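Side-chain contact in DHHA1 domain protein (Clostridium perfringens, PDB 3KEW), which is a probable alanyl-tRNA synthetase-related protein that holds a zinc ion and, as in its relatives, may clear mischarged amino acids from tRNA: residues Arg90-Asp93 / Gly94-Gln97. Sequence-based numbering, arbitrary orientation.
Sequences RRFD and GMQQ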
ATOM      1  N   ARG A  90      -2.223   1.306 -11.897  1.00 42.78           N
ATOM      2  CA  ARG A  90      -1.196   1.830 -11.010  1.00 40.35           C
ATOM      3  C   ARG A  90      -1.524   1.544  -9.544  1.00 44.16           C
ATOM      4  O   ARG A  90      -0.655   1.132  -8.779  1.00 43.73           O
ATOM      5  CB  ARG A  90      -1.063   3.333 -11.214  1.00 45.05           C
ATOM      6  CG  ARG A  90       0.010   3.994 -10.374  1.00 50.61           C
ATOM      7  CD  ARG A  90      -0.092   5.507 -10.472  1.00 48.72           C
ATOM      8  NE  ARG A  90       0.699   6.170  -9.436  1.00 46.66           N
ATOM      9  CZ  ARG A  90       1.959   6.568  -9.590  1.00 54.62           C
ATOM     10  NH1 ARG A  90       2.591   6.385 -10.746  1.00 53.11           N
ATOM     11  NH2 ARG A  90       2.586   7.155  -8.583  1.00 55.10           N
ATOM     12  N   ARG A  91      -2.778   1.791  -9.173  1.00 43.34           N
ATOM     13  CA  ARG A  91      -3.277   1.598  -7.813  1.00 45.57           C
ATOM     14  C   ARG A  91      -3.033   0.173  -7.384  1.00 37.36           C
ATOM     15  O   ARG A  91      -2.403  -0.076  -6.358  1.00 47.26           O
ATOM     16  CB  ARG A  91      -4.793   1.785  -7.801  1.00 43.17           C
ATOM     17  CG  ARG A  91      -5.357   2.665  -6.773  1.00 50.68           C
ATOM     18  CD  ARG A  91      -4.945   2.426  -5.337  1.00 46.95           C
ATOM     19  NE  ARG A  91      -5.656   3.456  -4.593  1.00 47.47           N
ATOM     20  CZ  ARG A  91      -6.747   3.238  -3.868  1.00 53.26           C
ATOM     21  NH1 ARG A  91      -7.210   2.011  -3.698  1.00 44.68           N
ATOM     22  NH2 ARG A  91      -7.350   4.250  -3.275  1.00 54.26           N
ATOM     23  N   PHE A  92      -3.591  -0.745  -8.169  1.00 41.31           N
ATOM     24  CA  PHE A  92      -3.630  -2.163  -7.839  1.00 38.01           C
ATOM     25  C   PHE A  92      -2.226  -2.770  -7.832  1.00 40.80           C
ATOM     26  O   PHE A  92      -1.909  -3.607  -6.979  1.00 44.91           O
ATOM     27  CB  PHE A  92      -4.569  -2.910  -8.801  1.00 38.34           C
ATOM     28  CG  PHE A  92      -4.991  -4.268  -8.304  1.00 43.38           C
ATOM     29  CD1 PHE A  92      -5.602  -4.408  -7.058  1.00 43.30           C
ATOM     30  CD2 PHE A  92      -4.775  -5.407  -9.078  1.00 47.12           C
ATOM     31  CE1 PHE A  92      -5.989  -5.662  -6.580  1.00 44.22           C
ATOM     32  CE2 PHE A  92      -5.159  -6.666  -8.612  1.00 44.04           C
ATOM     33  CZ  PHE A  92      -5.771  -6.789  -7.356  1.00 40.82           C
ATOM     34  N   ASP A  93      -1.387  -2.333  -8.771  1.00 41.78           N
ATOM     35  CA  ASP A  93       0.022  -2.748  -8.806  1.00 48.34           C
ATOM     36  C   ASP A  93       0.704  -2.491  -7.462  1.00 43.64           C
ATOM     37  O   ASP A  93       1.288  -3.401  -6.883  1.00 47.60           O
ATOM     38  CB  ASP A  93       0.787  -2.039  -9.931  1.00 47.66           C
ATOM     39  CG  ASP A  93       2.279  -2.335  -9.898  1.00 56.76           C
ATOM     40  OD1 ASP A  93       2.649  -3.526  -9.908  1.00 52.14           O
ATOM     41  OD2 ASP A  93       3.081  -1.374  -9.858  1.00 61.45           O
ATOM     42  N   GLY A  94       0.587  -1.258  -6.967  1.00 43.51           N
ATOM     43  CA  GLY A  94       1.128  -0.874  -5.664  1.00 35.31           C
ATOM     44  C   GLY A  94       0.499  -1.616  -4.498  1.00 39.52           C
ATOM     45  O   GLY A  94       1.193  -1.957  -3.548  1.00 38.33           O
ATOM     46  N   MET A  95      -0.810  -1.863  -4.575  1.00 35.77           N
ATOM     47  CA  MET A  95      -1.510  -2.672  -3.565  1.00 38.35           C
ATOM     48  C   MET A  95      -0.901  -4.082  -3.466  1.00 38.21           C
ATOM     49  O   MET A  95      -0.631  -4.569  -2.361  1.00 43.98           O
ATOM     50  CB  MET A  95      -3.023  -2.755  -3.862  1.00 38.53           C
ATOM     51  CG  MET A  95      -3.833  -1.432  -3.687  1.00 34.51           C
ATOM     52  SD  MET A  95      -5.540  -1.435  -4.286  1.00 30.89           S
ATOM     53  CE  MET A  95      -6.281  -2.425  -2.982  1.00 36.25           C
ATOM     54  N   GLN A  96      -0.682  -4.718  -4.622  1.00 39.56           N
ATOM     55  CA  GLN A  96      -0.107  -6.078  -4.703  1.00 39.84           C
ATOM     56  C   GLN A  96       1.338  -6.165  -4.202  1.00 37.47           C
ATOM     57  O   GLN A  96       1.677  -7.081  -3.441  1.00 37.38           O
ATOM     58  CB  GLN A  96      -0.200  -6.643  -6.133  1.00 40.90           C
ATOM     59  CG  GLN A  96      -1.617  -6.966  -6.581  1.00 40.32           C
ATOM     60  CD  GLN A  96      -1.692  -7.440  -8.012  1.00 42.95           C
ATOM     61  OE1 GLN A  96      -1.172  -6.796  -8.925  1.00 39.86           O
ATOM     62  NE2 GLN A  96      -2.363  -8.559  -8.223  1.00 40.10           N
ATOM     63  N   GLN A  97       2.187  -5.214  -4.604  1.00 35.56           N
ATOM     64  CA  GLN A  97       3.600  -5.210  -4.154  1.00 36.84           C
ATOM     65  C   GLN A  97       3.752  -5.022  -2.659  1.00 40.17           C
ATOM     66  O   GLN A  97       4.652  -5.602  -2.052  1.00 35.81           O
ATOM     67  CB  GLN A  97       4.443  -4.152  -4.868  1.00 40.07           C
ATOM     68  CG  GLN A  97       4.358  -4.151  -6.380  1.00 32.76           C
ATOM     69  CD  GLN A  97       4.242  -5.536  -7.008  1.00 39.26           C
ATOM     70  OE1 GLN A  97       5.100  -6.404  -6.810  1.00 40.57           O
ATOM     71  NE2 GLN A  97       3.183  -5.734  -7.798  1.00 36.94           N
TER
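F92 and Q96, one helical turn apart, illustrate how a helix can lay a glutamine side chain along a ring. F92 carries its ring forward along the helix because CG lies opposite the backbone N (chi1 -163°). Q96 CG sits over one face, 4.2 Å from the ring centroid in a CH-pi contact, while the amide is stacked at 29° above the CD2–CE2 rim, NE2 3.4 Å from F92 CE2. M95 takes the edge: its SD sits near the ring plane, 4.1 Å from F92 CD1, a Met-aromatic contact, and also touches the edge of the R91 guanidinium, 3.9 Å from NH1. On another side of the helix, Q97 folds back at chi2 (-36°), which brings NE2 to 3.1 Å from D93 O. That carbonyl thus accepts two bonds, the other from Q97 N, while NE2 adds a weak bond to D93 OD1.

Further partners hold the polar ends: R91 pairs with D49, D93 with R230, and Q96 and Q97 donate to the carbonyls of D205 and A227. Q97 immediately precedes zinc ligand H98, its side chain about 10 Å from the zinc. Helix 88-112, entered just after barrel strand 82-86, is tied through Q97 to strand 220-227 of the four-stranded sheet.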